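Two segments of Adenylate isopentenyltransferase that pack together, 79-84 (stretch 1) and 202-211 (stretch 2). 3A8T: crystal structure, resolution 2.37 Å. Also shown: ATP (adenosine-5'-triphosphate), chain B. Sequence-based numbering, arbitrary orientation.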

ATOM      1  N   GLY A  79      10.999  -3.983  -7.077  1.00 31.70           N
ATOM      2  CA  GLY A  79      10.609  -3.341  -8.321  1.00 29.96           C
ATOM      3  C   GLY A  79       9.522  -2.293  -8.159  1.00 30.27           C
ATOM      4  O   GLY A  79       8.761  -2.319  -7.159  1.00 29.53           O
ATOM      5  N   LEU A  80       9.457  -1.385  -9.145  1.00 27.95           N
ATOM      6  CA  LEU A  80       8.500  -0.287  -9.192  1.00 26.80           C
ATOM      7  C   LEU A  80       8.309   0.330  -7.834  1.00 25.85           C
ATOM      8  O   LEU A  80       7.185   0.503  -7.402  1.00 26.90           O
ATOM      9  CB  LEU A  80       7.146  -0.770  -9.726  1.00 28.29           C
ATOM     10  CG  LEU A  80       7.131  -1.527 -11.077  1.00 30.00           C
ATOM     11  CD1 LEU A  80       5.708  -2.004 -11.337  1.00 29.26           C
ATOM     12  CD2 LEU A  80       7.631  -0.680 -12.227  1.00 28.78           C
ATOM     13  N   ASP A  81       9.408   0.663  -7.175  1.00 24.01           N
ATOM     14  CA  ASP A  81       9.379   1.246  -5.861  1.00 23.29           C
ATOM     15  C   ASP A  81       8.474   2.481  -5.834  1.00 23.49           C
ATOM     16  O   ASP A  81       7.731   2.689  -4.850  1.00 22.90           O
ATOM     17  CB  ASP A  81      10.799   1.580  -5.416  1.00 25.89           C
ATOM     18  CG  ASP A  81      11.693   0.324  -5.242  1.00 28.72           C
ATOM     19  OD1 ASP A  81      11.177  -0.781  -5.016  1.00 32.73           O
ATOM     20  OD2 ASP A  81      12.930   0.425  -5.288  1.00 31.95           O
ATOM     21  N   ILE A  82       8.488   3.270  -6.916  1.00 21.72           N
ATOM     22  CA  ILE A  82       7.635   4.473  -6.992  1.00 22.48           C
ATOM     23  C   ILE A  82       6.181   4.108  -7.205  1.00 21.08           C
ATOM     24  O   ILE A  82       5.333   4.456  -6.408  1.00 21.14           O
ATOM     25  CB  ILE A  82       8.049   5.439  -8.153  1.00 25.24           C
ATOM     26  CG1 ILE A  82       9.400   6.064  -7.843  1.00 26.19           C
ATOM     27  CG2 ILE A  82       7.013   6.612  -8.326  1.00 22.37           C
ATOM     28  CD1 ILE A  82      10.024   6.787  -9.070  1.00 28.85           C
ATOM     29  N   THR A  83       5.926   3.382  -8.287  1.00 20.99           N
ATOM     30  CA  THR A  83       4.591   2.961  -8.658  1.00 21.07           C
ATOM     31  C   THR A  83       3.842   2.256  -7.528  1.00 21.42           C
ATOM     32  O   THR A  83       2.648   2.480  -7.362  1.00 20.46           O
ATOM     33  CB  THR A  83       4.610   2.049  -9.947  1.00 21.10           C
ATOM     34  OG1 THR A  83       5.278   2.726 -11.038  1.00 19.08           O
ATOM     35  CG2 THR A  83       3.159   1.731 -10.391  1.00 21.20           C
ATOM     36  N   THR A  84       4.554   1.458  -6.731  1.00 20.73           N
ATOM     37  CA  THR A  84       3.916   0.718  -5.658  1.00 22.39           C
ATOM     38  C   THR A  84       3.792   1.447  -4.352  1.00 23.48           C
ATOM     39  O   THR A  84       3.152   0.949  -3.434  1.00 25.20           O
ATOM     40  CB  THR A  84       4.585  -0.696  -5.386  1.00 23.23           C
ATOM     41  OG1 THR A  84       5.981  -0.550  -5.178  1.00 22.45           O
ATOM     42  CG2 THR A  84       4.312  -1.677  -6.553  1.00 20.72           C
TER
HETATM   43  PG  ATP B 800      -8.107  -8.520  -4.282  1.00 48.05           P
HETATM   44  O1G ATP B 800      -7.901  -9.898  -3.736  1.00 48.83           O
HETATM   45  O2G ATP B 800      -7.390  -8.462  -5.745  1.00 47.02           O
HETATM   46  O3G ATP B 800      -9.680  -8.216  -4.473  1.00 48.63           O
HETATM   47  PB  ATP B 800      -6.646  -7.838  -2.048  1.00 31.98           P
HETATM   48  O1B ATP B 800      -7.418  -7.950  -0.848  1.00 34.73           O
HETATM   49  O2B ATP B 800      -6.048  -9.234  -2.375  1.00 34.85           O
HETATM   50  O3B ATP B 800      -7.536  -7.324  -3.271  1.00 41.04           O
HETATM   51  PA  ATP B 800      -5.469  -5.288  -2.313  1.00 28.06           P
HETATM   52  O1A ATP B 800      -6.757  -4.628  -2.159  1.00 25.62           O
HETATM   53  O2A ATP B 800      -4.403  -4.431  -1.440  1.00 29.31           O
HETATM   54  O3A ATP B 800      -5.403  -6.836  -1.744  1.00 32.49           O
HETATM   55  O5' ATP B 800      -4.895  -5.192  -3.831  1.00 28.79           O
HETATM   56  C5' ATP B 800      -5.867  -5.408  -4.817  1.00 26.02           C
HETATM   57  C4' ATP B 800      -5.346  -4.767  -6.088  1.00 25.79           C
HETATM   58  O4' ATP B 800      -5.134  -3.370  -5.846  1.00 25.90           O
HETATM   59  C3' ATP B 800      -3.967  -5.291  -6.559  1.00 26.66           C
HETATM   60  O3' ATP B 800      -4.117  -6.443  -7.385  1.00 29.71           O
HETATM   61  C2' ATP B 800      -3.390  -4.073  -7.301  1.00 24.24           C
HETATM   62  O2' ATP B 800      -3.832  -4.057  -8.614  1.00 26.76           O
HETATM   63  C1' ATP B 800      -3.926  -2.877  -6.549  1.00 24.27           C
HETATM   64  N9  ATP B 800      -2.918  -2.373  -5.577  1.00 24.81           N
HETATM   65  C8  ATP B 800      -2.847  -2.678  -4.218  1.00 26.13           C
HETATM   66  N7  ATP B 800      -1.771  -2.144  -3.678  1.00 28.54           N
HETATM   67  C5  ATP B 800      -1.081  -1.462  -4.635  1.00 27.22           C
HETATM   68  C6  ATP B 800       0.146  -0.689  -4.694  1.00 27.05           C
HETATM   69  N6  ATP B 800       0.949  -0.496  -3.598  1.00 25.58           N
HETATM   70  N1  ATP B 800       0.499  -0.151  -5.881  1.00 25.98           N
HETATM   71  C2  ATP B 800      -0.245  -0.314  -6.967  1.00 25.07           C
HETATM   72  N3  ATP B 800      -1.379  -1.019  -6.967  1.00 23.79           N
HETATM   73  C4  ATP B 800      -1.832  -1.600  -5.868  1.00 24.83           C
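Stretch 2, residues 202-211: GMFDELAEFY

Stretch 2 is a helix from Met203 to Phe210, with Gly202 at its N-cap position and Tyr211 the first residue to leave helical angles; it lies against the short segment Gly79 to Thr84, and the two together bury 438 Å². Stretch 1 begins as loop or turn, and Leu80 takes left-handed backbone angles (40/50) before residues 81 to 84 adopt helical phi/psi without the regular bonds. One turn is nevertheless closed, by Thr84 N to Leu80 O at 2.9 Å, and Thr84 OG1 donates to the same Leu80 O at 2.7 Å. The two stretches run in roughly opposite senses: Ile82 is level with Met203 (CA to CA 5.9 Å), and Leu80 with Glu206 (CA to CA 6.7 Å).

Leu80, Glu206 and Ile82 cover the most surface. Glu206 points toward stretch 1 and, with chi1 and chi2 both t, extends its carboxylate to the backbone of the turn. Ile82 N donates to Glu206 OE2 at 3.0 Å, and Thr83 N donates to Glu206 OE1 at 2.9 Å, so consecutive amides are taken up by the two oxygens of one carboxylate. Thr83 OG1 adds a short bond to Glu206 OE1, 2.6 Å. Asp81 N also lies 3.4 Å from Glu206 OE2, but the angle is too poor for a hydrogen bond.

Apolar contacts extend along the helix from this polar centre. Toward its N-terminal end, Ile82 points at stretch 2 with its CG2 3.7 Å from Met203 CB, while its CD1 lies 3.9 Å from Gly202 C. The extended Met203 side chain brings its CE to 3.5 Å from Thr83 CG2. Gly202 has positive phi (115°), at which a CB would be jammed against the preceding carbonyl oxygen. Toward the C-terminal end, Leu80 leaves its backbone sideways, but its end comes nearer the helix: CD2 rests over one face of the Phe210 ring, 3.7 Å from Phe210 CG, in a CH-pi contact. Leu80 CD2 is also 4.4 Å from Leu207 CD2, which in turn approaches Thr83 OG1 at 3.5 Å.

Glu206, Phe210 and the N-terminal Met203 thus recur at about one helical turn, whereas Phe204 points away and Asp205, Ala208 and Glu209 make no contact with stretch 1. Thr84, likewise untouched by the helix, accepts a hydrogen bond at its O from ATP N6, the adenine amino group, at 2.6 Å.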

ATOM      1  N   GLY A 202       9.063  10.536 -11.143  1.00 29.20           N
ATOM      2  CA  GLY A 202       9.608   9.723 -12.209  1.00 30.34           C
ATOM      3  C   GLY A 202       8.880   8.407 -12.437  1.00 30.52           C
ATOM      4  O   GLY A 202       9.458   7.465 -13.003  1.00 30.17           O
ATOM      5  N   MET A 203       7.622   8.322 -11.999  1.00 28.05           N
ATOM      6  CA  MET A 203       6.880   7.090 -12.206  1.00 26.64           C
ATOM      7  C   MET A 203       6.807   6.626 -13.681  1.00 24.43           C
ATOM      8  O   MET A 203       6.911   5.448 -13.953  1.00 26.27           O
ATOM      9  CB  MET A 203       5.471   7.227 -11.642  1.00 28.07           C
ATOM     10  CG  MET A 203       4.538   6.085 -11.983  1.00 27.96           C
ATOM     11  SD  MET A 203       2.832   6.475 -11.630  1.00 31.85           S
ATOM     12  CE  MET A 203       2.271   5.043 -10.900  1.00 30.78           C
ATOM     13  N   PHE A 204       6.622   7.558 -14.602  1.00 22.15           N
ATOM     14  CA  PHE A 204       6.503   7.279 -16.015  1.00 23.14           C
ATOM     15  C   PHE A 204       7.766   6.645 -16.618  1.00 24.15           C
ATOM     16  O   PHE A 204       7.698   5.688 -17.369  1.00 26.54           O
ATOM     17  CB  PHE A 204       6.102   8.569 -16.751  1.00 22.41           C
ATOM     18  CG  PHE A 204       6.163   8.468 -18.261  1.00 22.43           C
ATOM     19  CD1 PHE A 204       5.141   7.830 -18.980  1.00 20.55           C
ATOM     20  CD2 PHE A 204       7.276   8.967 -18.956  1.00 23.97           C
ATOM     21  CE1 PHE A 204       5.203   7.672 -20.388  1.00 23.54           C
ATOM     22  CE2 PHE A 204       7.383   8.822 -20.402  1.00 25.93           C
ATOM     23  CZ  PHE A 204       6.354   8.180 -21.110  1.00 26.10           C
ATOM     24  N   ASP A 205       8.923   7.166 -16.273  1.00 25.46           N
ATOM     25  CA  ASP A 205      10.164   6.613 -16.758  1.00 25.09           C
ATOM     26  C   ASP A 205      10.390   5.261 -16.157  1.00 23.05           C
ATOM     27  O   ASP A 205      10.967   4.421 -16.750  1.00 23.65           O
ATOM     28  CB  ASP A 205      11.275   7.544 -16.364  1.00 27.86           C
ATOM     29  CG  ASP A 205      11.057   8.907 -16.950  1.00 31.21           C
ATOM     30  OD1 ASP A 205      11.188   9.058 -18.189  1.00 33.33           O
ATOM     31  OD2 ASP A 205      10.718   9.830 -16.187  1.00 35.72           O
ATOM     32  N   GLU A 206       9.912   5.062 -14.956  1.00 22.72           N
ATOM     33  CA  GLU A 206      10.063   3.780 -14.270  1.00 22.03           C
ATOM     34  C   GLU A 206       9.252   2.741 -15.047  1.00 22.12           C
ATOM     35  O   GLU A 206       9.710   1.633 -15.322  1.00 22.77           O
ATOM     36  CB  GLU A 206       9.516   3.920 -12.839  1.00 22.45           C
ATOM     37  CG  GLU A 206       9.693   2.718 -11.957  1.00 25.58           C
ATOM     38  CD  GLU A 206       9.038   2.881 -10.582  1.00 26.01           C
ATOM     39  OE1 GLU A 206       7.786   2.865 -10.502  1.00 26.53           O
ATOM     40  OE2 GLU A 206       9.788   3.028  -9.588  1.00 27.92           O
ATOM     41  N   LEU A 207       8.037   3.128 -15.424  1.00 21.68           N
ATOM     42  CA  LEU A 207       7.157   2.231 -16.136  1.00 19.48           C
ATOM     43  C   LEU A 207       7.641   2.033 -17.569  1.00 20.51           C
ATOM     44  O   LEU A 207       7.478   0.951 -18.131  1.00 22.27           O
ATOM     45  CB  LEU A 207       5.718   2.788 -16.084  1.00 19.81           C
ATOM     46  CG  LEU A 207       4.967   2.893 -14.738  1.00 17.35           C
ATOM     47  CD1 LEU A 207       3.825   3.775 -14.907  1.00 15.53           C
ATOM     48  CD2 LEU A 207       4.447   1.521 -14.231  1.00 17.94           C
ATOM     49  N   ALA A 208       8.228   3.060 -18.180  1.00 19.67           N
ATOM     50  CA  ALA A 208       8.735   2.903 -19.545  1.00 20.57           C
ATOM     51  C   ALA A 208       9.872   1.893 -19.541  1.00 21.27           C
ATOM     52  O   ALA A 208      10.026   1.141 -20.486  1.00 23.31           O
ATOM     53  CB  ALA A 208       9.237   4.265 -20.131  1.00 17.47           C
ATOM     54  N   GLU A 209      10.661   1.872 -18.474  1.00 23.66           N
ATOM     55  CA  GLU A 209      11.799   0.953 -18.375  1.00 25.62           C
ATOM     56  C   GLU A 209      11.317  -0.455 -18.014  1.00 25.40           C
ATOM     57  O   GLU A 209      11.931  -1.458 -18.393  1.00 25.06           O
ATOM     58  CB  GLU A 209      12.806   1.469 -17.337  1.00 29.41           C
ATOM     59  CG  GLU A 209      13.973   0.529 -17.056  1.00 37.48           C
ATOM     60  CD  GLU A 209      14.980   0.415 -18.239  1.00 43.36           C
ATOM     61  OE1 GLU A 209      15.258   1.444 -18.917  1.00 46.44           O
ATOM     62  OE2 GLU A 209      15.506  -0.704 -18.487  1.00 46.43           O
ATOM     63  N   PHE A 210      10.195  -0.524 -17.308  1.00 24.02           N
ATOM     64  CA  PHE A 210       9.610  -1.804 -16.906  1.00 24.45           C
ATOM     65  C   PHE A 210       8.936  -2.492 -18.119  1.00 26.18           C
ATOM     66  O   PHE A 210       8.861  -3.738 -18.236  1.00 23.23           O
ATOM     67  CB  PHE A 210       8.559  -1.541 -15.850  1.00 23.49           C
ATOM     68  CG  PHE A 210       8.045  -2.772 -15.190  1.00 23.05           C
ATOM     69  CD1 PHE A 210       8.898  -3.567 -14.378  1.00 22.52           C
ATOM     70  CD2 PHE A 210       6.721  -3.148 -15.342  1.00 20.43           C
ATOM     71  CE1 PHE A 210       8.415  -4.712 -13.736  1.00 20.61           C
ATOM     72  CE2 PHE A 210       6.227  -4.297 -14.704  1.00 20.08           C
ATOM     73  CZ  PHE A 210       7.052  -5.076 -13.911  1.00 20.88           C
ATOM     74  N   TYR A 211       8.480  -1.636 -19.031  1.00 26.75           N
ATOM     75  CA  TYR A 211       7.793  -2.055 -20.227  1.00 27.16           C
ATOM     76  C   TYR A 211       8.591  -3.026 -21.058  1.00 27.85           C
ATOM     77  O   TYR A 211       9.787  -2.868 -21.240  1.00 29.26           O
ATOM     78  CB  TYR A 211       7.426  -0.831 -21.063  1.00 26.61           C
ATOM     79  CG  TYR A 211       6.530  -1.160 -22.222  1.00 25.74           C
ATOM     80  CD1 TYR A 211       5.157  -1.382 -22.045  1.00 26.25           C
ATOM     81  CD2 TYR A 211       7.069  -1.327 -23.496  1.00 26.31           C
ATOM     82  CE1 TYR A 211       4.350  -1.756 -23.112  1.00 24.82           C
ATOM     83  CE2 TYR A 211       6.288  -1.699 -24.552  1.00 23.88           C
ATOM     84  CZ  TYR A 211       4.946  -1.905 -24.367  1.00 24.74           C
ATOM     85  OH  TYR A 211       4.230  -2.214 -25.469  1.00 25.86           O
TER